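PDB 6DG5: interleukin-2 receptor subunit beta from Mus musculus, which probably serves as a receptor for interleukin-2 and interleukin-15, with this extracellular portion binding cytokine and the whole protein passing on the mitogenic signal. Local coordinates for residues L159-K162 and Q163-W167; H117-T120 and Q121-N124. All coordinates share one frame; numbering follows the deposited sequence.

Interaction 1: residues L159-K162 and Q163-W167; sequences LSLK and QRQQW. With NAG (2-acetamido-2-deoxy-beta-D-glucopyranose), chain D.
Leu161 meets Gln165 across this local turn through a single methyl. Leu161 CD2 sits 3.5 Å from Gln165 CD and is almost equally near the amide nitrogen and oxygen, so the methyl lies over one face of the carboxamide, the two side chains crossing at about a right angle. Leu161 CD2 also lies 3.6 Å from Trp167 O.

Hydrogen bonding runs as a relay along the second half of the turn. Gln163 NE2 donates to Gln165 OE1 at 2.8 Å, with an N-H...O angle of 163°. The acceptor lies in the amide plane of Gln163, and the donor approaches Gln165 almost in line with its C=O. A bend at chi2 (-83°) turns the Gln163 amide back toward Gln165. Gln165 NE2 in turn makes a weak bond of 3.0 Å to Trp167 O. On another side of the turn, Arg164 NE reaches Gln166 OE1 at 2.8 Å from above the carbonyl plane, while the Arg164 guanidinium also forms a salt bridge with Glu137.

This is the crossover of a fibronectin type-III sandwich, carrying the chain from strand 157-161 of one sheet to strand 167-170 of the other. Another protein chain lies against it, giving Lys162 NZ an acidic partner.

The Trp167 indole has Gln165 NE2 against one face, toward the rim. On the opposite face NAG C3 stands 3.5 Å above the ring centre, with NAG C1 and C5 also over the indole. A serine in place of Trp167 would probably leave the sugar without the flat surface it lies on and Gln165 NE2 without its packing partner.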
loop_
_atom_site.group_PDB
_atom_site.type_symbol
_atom_site.label_atom_id
_atom_site.label_comp_id
_atom_site.label_asym_id
_atom_site.label_seq_id
_atom_site.Cartn_x
_atom_site.Cartn_y
_atom_site.Cartn_z
ATOM N N LEU B 159 -21.588 2.696 -9.260
ATOM C CA LEU B 159 -20.386 2.499 -10.056
ATOM C C LEU B 159 -19.203 2.221 -9.139
ATOM O O LEU B 159 -19.052 2.863 -8.094
ATOM C CB LEU B 159 -20.100 3.730 -10.918
ATOM C CG LEU B 159 -21.305 4.340 -11.636
ATOM C CD1 LEU B 159 -21.034 5.795 -11.979
ATOM C CD2 LEU B 159 -21.637 3.549 -12.889
ATOM N N SER B 160 -18.360 1.270 -9.533
ATOM C CA SER B 160 -17.228 0.847 -8.722
ATOM C C SER B 160 -15.930 1.403 -9.291
ATOM O O SER B 160 -15.683 1.311 -10.498
ATOM C CB SER B 160 -17.149 -0.679 -8.642
ATOM O OG SER B 160 -18.187 -1.206 -7.834
ATOM N N LEU B 161 -15.108 1.980 -8.418
ATOM C CA LEU B 161 -13.742 2.384 -8.740
ATOM C C LEU B 161 -12.828 1.531 -7.868
ATOM O O LEU B 161 -12.524 1.895 -6.729
ATOM C CB LEU B 161 -13.518 3.874 -8.504
ATOM C CG LEU B 161 -14.403 4.851 -9.277
ATOM C CD1 LEU B 161 -15.337 5.588 -8.331
ATOM C CD2 LEU B 161 -13.547 5.831 -10.057
ATOM N N LYS B 162 -12.395 0.387 -8.404
ATOM C CA LYS B 162 -11.582 -0.565 -7.657
ATOM C C LYS B 162 -10.124 -0.138 -7.538
ATOM O O LYS B 162 -9.249 -0.985 -7.315
ATOM C CB LYS B 162 -11.680 -1.954 -8.294
ATOM C CG LYS B 162 -13.097 -2.505 -8.333
ATOM C CD LYS B 162 -13.133 -3.944 -8.819
ATOM C CE LYS B 162 -14.566 -4.426 -9.007
ATOM N NZ LYS B 162 -15.257 -3.684 -10.098
ATOM N N GLN B 163 -9.852 1.156 -7.679
ATOM C CA GLN B 163 -8.530 1.723 -7.475
ATOM C C GLN B 163 -8.699 3.042 -6.736
ATOM O O GLN B 163 -9.816 3.455 -6.411
ATOM C CB GLN B 163 -7.794 1.913 -8.807
ATOM C CG GLN B 163 -8.531 2.784 -9.812
ATOM C CD GLN B 163 -9.581 2.025 -10.599
ATOM O OE1 GLN B 163 -9.645 0.798 -10.547
ATOM N NE2 GLN B 163 -10.411 2.755 -11.334
ATOM N N ARG B 164 -7.582 3.712 -6.465
ATOM C CA ARG B 164 -7.604 5.012 -5.796
ATOM C C ARG B 164 -7.620 6.087 -6.875
ATOM O O ARG B 164 -6.576 6.453 -7.420
ATOM C CB ARG B 164 -6.409 5.163 -4.861
ATOM C CG ARG B 164 -6.598 6.216 -3.777
ATOM C CD ARG B 164 -5.931 7.535 -4.130
ATOM N NE ARG B 164 -6.067 8.511 -3.051
ATOM C CZ ARG B 164 -5.239 8.602 -2.015
ATOM N NH1 ARG B 164 -4.206 7.778 -1.913
ATOM N NH2 ARG B 164 -5.442 9.520 -1.079
ATOM N N GLN B 165 -8.812 6.590 -7.192
ATOM C CA GLN B 165 -8.997 7.564 -8.259
ATOM C C GLN B 165 -9.426 8.930 -7.744
ATOM O O GLN B 165 -8.830 9.945 -8.120
ATOM C CB GLN B 165 -10.025 7.033 -9.271
ATOM C CG GLN B 165 -9.842 7.554 -10.688
ATOM C CD GLN B 165 -10.611 6.738 -11.714
ATOM O OE1 GLN B 165 -10.412 5.529 -11.841
ATOM N NE2 GLN B 165 -11.498 7.399 -12.448
ATOM N N GLN B 166 -10.448 8.977 -6.887
ATOM C CA GLN B 166 -10.947 10.224 -6.297
ATOM C C GLN B 166 -11.479 11.186 -7.356
ATOM O O GLN B 166 -11.388 12.407 -7.204
ATOM C CB GLN B 166 -9.881 10.904 -5.431
ATOM C CG GLN B 166 -9.660 10.213 -4.094
ATOM C CD GLN B 166 -8.751 10.994 -3.169
ATOM O OE1 GLN B 166 -7.526 10.932 -3.285
ATOM N NE2 GLN B 166 -9.346 11.731 -2.240
ATOM N N TRP B 167 -12.038 10.636 -8.434
ATOM C CA TRP B 167 -12.777 11.383 -9.446
ATOM C C TRP B 167 -13.401 10.389 -10.414
ATOM O O TRP B 167 -12.888 9.281 -10.591
ATOM C CB TRP B 167 -11.887 12.376 -10.213
ATOM C CG TRP B 167 -10.736 11.747 -10.942
ATOM C CD1 TRP B 167 -9.452 11.637 -10.501
ATOM C CD2 TRP B 167 -10.765 11.153 -12.246
ATOM N NE1 TRP B 167 -8.679 11.005 -11.444
ATOM C CE2 TRP B 167 -9.462 10.697 -12.525
ATOM C CE3 TRP B 167 -11.766 10.958 -13.203
ATOM C CZ2 TRP B 167 -9.134 10.059 -13.720
ATOM C CZ3 TRP B 167 -11.439 10.324 -14.388
ATOM C CH2 TRP B 167 -10.134 9.882 -14.636
HETATM C C1 NAG D . -11.167 14.538 -13.909
HETATM C C2 NAG D . -10.196 14.195 -15.046
HETATM C C3 NAG D . -8.878 13.649 -14.487
HETATM C C4 NAG D . -8.307 14.570 -13.415
HETATM C C5 NAG D . -9.374 14.873 -12.366
HETATM C C6 NAG D . -8.927 15.877 -11.329
HETATM C C7 NAG D . -10.515 13.205 -17.273
HETATM C C8 NAG D . -11.220 12.148 -18.070
HETATM N N2 NAG D . -10.792 13.239 -15.966
HETATM O O3 NAG D . -7.946 13.511 -15.555
HETATM O O4 NAG D . -7.205 13.940 -12.767
HETATM O O5 NAG D . -10.538 15.425 -12.996
HETATM O O6 NAG D . -8.603 17.131 -11.912
HETATM O O7 NAG D . -9.729 13.993 -17.792
#

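Interaction 2: residues H117-T120 and Q121-N124; sequences HIDT and QRCN. With NAG (2-acetamido-2-deoxy-beta-D-glucopyranose), chain D.
Asn124 N donates to His117 O at 2.9 Å with an N-H...O angle of 167°, and Asp119 N donates to Arg122 O with the same straightness. Both donors are tilted out of the acceptor carbonyl plane. Within the turn, Thr120 N donates to Asp119 OD1 at 2.8 Å, which uses its lone pair directed away from the other carboxylate oxygen. Weaker CA-H...O contacts supplement the ladder: Cys123 CA lies 3.3 Å from His117 O, and Ile118 CA approaches Arg122 O.

The register defines a tight beta hairpin. His117 and Asn124 form an antiparallel hydrogen-bonded pair, Ile118 and Cys123 a non-hydrogen-bonded one, and Thr120-Gln121 reverse the chain. In the fibronectin type-III domain this hairpin supplies strands 111-118 and 123-128 of the three-stranded sheet, with 167-170 beside the latter.

On the His117 side, Asp119 and Arg122 run side by side, their CB atoms 3.7 Å apart. Their charged groups do not join: Asp119 OD2 and Arg122 NE are 4.6 Å apart, and the carboxylate and guanidinium planes differ by 44°. Arg122 CB meets the edge of the His117 imidazole, at CE1.

Asn124 carries an N-linked glycan, its ND2 bonded to NAG C1 at 1.4 Å. With CG anti to the backbone N (chi1 -168°), its amide leads away from His117 toward the sugar.

The face bearing Ile118 and Cys123 turns inward. Ile118 CD1 touches Cys123 SG at 4.2 Å, and both side chains pack on Phe204 of the other sheet.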
loop_
_atom_site.group_PDB
_atom_site.type_symbol
_atom_site.label_atom_id
_atom_site.label_comp_id
_atom_site.label_asym_id
_atom_site.label_seq_id
_atom_site.Cartn_x
_atom_site.Cartn_y
_atom_site.Cartn_z
ATOM N N HIS B 117 -15.646 19.793 -14.330
ATOM C CA HIS B 117 -16.116 20.075 -15.677
ATOM C C HIS B 117 -17.509 19.495 -15.837
ATOM O O HIS B 117 -17.803 18.425 -15.301
ATOM C CB HIS B 117 -15.179 19.489 -16.739
ATOM C CG HIS B 117 -15.738 19.534 -18.126
ATOM N ND1 HIS B 117 -16.210 18.413 -18.774
ATOM C CD2 HIS B 117 -15.916 20.567 -18.982
ATOM C CE1 HIS B 117 -16.645 18.751 -19.976
ATOM N NE2 HIS B 117 -16.477 20.053 -20.126
ATOM N N ILE B 118 -18.369 20.204 -16.563
ATOM C CA ILE B 118 -19.710 19.703 -16.843
ATOM C C ILE B 118 -20.110 20.151 -18.244
ATOM O O ILE B 118 -19.976 21.328 -18.593
ATOM C CB ILE B 118 -20.719 20.166 -15.770
ATOM C CG1 ILE B 118 -22.122 19.679 -16.122
ATOM C CG2 ILE B 118 -20.665 21.683 -15.570
ATOM C CD1 ILE B 118 -22.972 19.365 -14.925
ATOM N N ASP B 119 -20.572 19.200 -19.053
ATOM C CA ASP B 119 -20.945 19.447 -20.441
ATOM C C ASP B 119 -22.446 19.239 -20.634
ATOM O O ASP B 119 -23.220 19.227 -19.669
ATOM C CB ASP B 119 -20.159 18.507 -21.364
ATOM C CG ASP B 119 -19.769 19.148 -22.676
ATOM O OD1 ASP B 119 -20.593 19.873 -23.271
ATOM O OD2 ASP B 119 -18.617 18.927 -23.092
ATOM N N THR B 120 -22.873 19.076 -21.883
ATOM C CA THR B 120 -24.243 18.644 -22.096
ATOM C C THR B 120 -24.399 17.166 -21.792
ATOM O O THR B 120 -25.481 16.734 -21.382
ATOM C CB THR B 120 -24.696 18.937 -23.524
ATOM O OG1 THR B 120 -23.803 18.311 -24.453
ATOM C CG2 THR B 120 -24.730 20.431 -23.771
ATOM N N GLN B 121 -23.332 16.381 -21.965
ATOM C CA GLN B 121 -23.364 14.952 -21.689
ATOM C C GLN B 121 -22.213 14.466 -20.818
ATOM O O GLN B 121 -22.265 13.323 -20.349
ATOM C CB GLN B 121 -23.357 14.148 -23.001
ATOM C CG GLN B 121 -24.533 14.433 -23.919
ATOM C CD GLN B 121 -24.934 13.224 -24.742
ATOM O OE1 GLN B 121 -25.867 12.500 -24.391
ATOM N NE2 GLN B 121 -24.233 13.001 -25.846
ATOM N N ARG B 122 -21.186 15.278 -20.592
ATOM C CA ARG B 122 -20.023 14.879 -19.815
ATOM C C ARG B 122 -19.993 15.623 -18.485
ATOM O O ARG B 122 -20.559 16.710 -18.341
ATOM C CB ARG B 122 -18.726 15.144 -20.594
ATOM C CG ARG B 122 -18.676 14.497 -21.974
ATOM C CD ARG B 122 -17.762 15.278 -22.912
ATOM N NE ARG B 122 -16.353 14.923 -22.762
ATOM C CZ ARG B 122 -15.594 14.450 -23.745
ATOM N NH1 ARG B 122 -16.104 14.287 -24.959
ATOM N NH2 ARG B 122 -14.322 14.152 -23.521
ATOM N N CYS B 123 -19.318 15.017 -17.505
ATOM C CA CYS B 123 -19.195 15.598 -16.172
ATOM C C CYS B 123 -18.111 14.897 -15.364
ATOM O O CYS B 123 -18.084 13.665 -15.291
ATOM C CB CYS B 123 -20.528 15.526 -15.426
ATOM S SG CYS B 123 -20.458 16.158 -13.738
ATOM N N ASN B 124 -17.221 15.678 -14.752
ATOM C CA ASN B 124 -16.122 15.161 -13.944
ATOM C C ASN B 124 -16.296 15.659 -12.515
ATOM O O ASN B 124 -16.351 16.871 -12.279
ATOM C CB ASN B 124 -14.770 15.595 -14.521
ATOM C CG ASN B 124 -13.595 14.861 -13.894
ATOM O OD1 ASN B 124 -13.766 14.053 -12.981
ATOM N ND2 ASN B 124 -12.390 15.140 -14.394
HETATM C C1 NAG D . -11.167 14.538 -13.909
HETATM C C2 NAG D . -10.196 14.195 -15.046
HETATM C C3 NAG D . -8.878 13.649 -14.487
HETATM C C4 NAG D . -8.307 14.570 -13.415
HETATM C C5 NAG D . -9.374 14.873 -12.366
HETATM C C6 NAG D . -8.927 15.877 -11.329
HETATM C C7 NAG D . -10.515 13.205 -17.273
HETATM C C8 NAG D . -11.220 12.148 -18.070
HETATM N N2 NAG D . -10.792 13.239 -15.966
HETATM O O3 NAG D . -7.946 13.511 -15.555
HETATM O O4 NAG D . -7.205 13.940 -12.767
HETATM O O5 NAG D . -10.538 15.425 -12.996
HETATM O O6 NAG D . -8.603 17.131 -11.912
HETATM O O7 NAG D . -9.729 13.993 -17.792
#

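Overall arrangement
Interaction 2 comes first along the chain and interaction 1 follows, both within the fibronectin type-III domain, with centres 18 Å apart on the same side of the chain's centre. The hairpin of 117-124 feeds strand 123-128, the middle strand of the three-stranded sheet; the 159-167 crossover enters that sheet at strand 167-170, the neighbouring strand, coming from the edge of the four-stranded sheet. They meet where Trp167 CE3 packs 3.7 Å from Asn124 OD1. One NAG joins them: interaction 2 supplies its attachment point and interaction 1 the aromatic surface beneath it, so the glycan's first sugar lies over the Trp167 ring, which probably restrains how far it can swing from the domain.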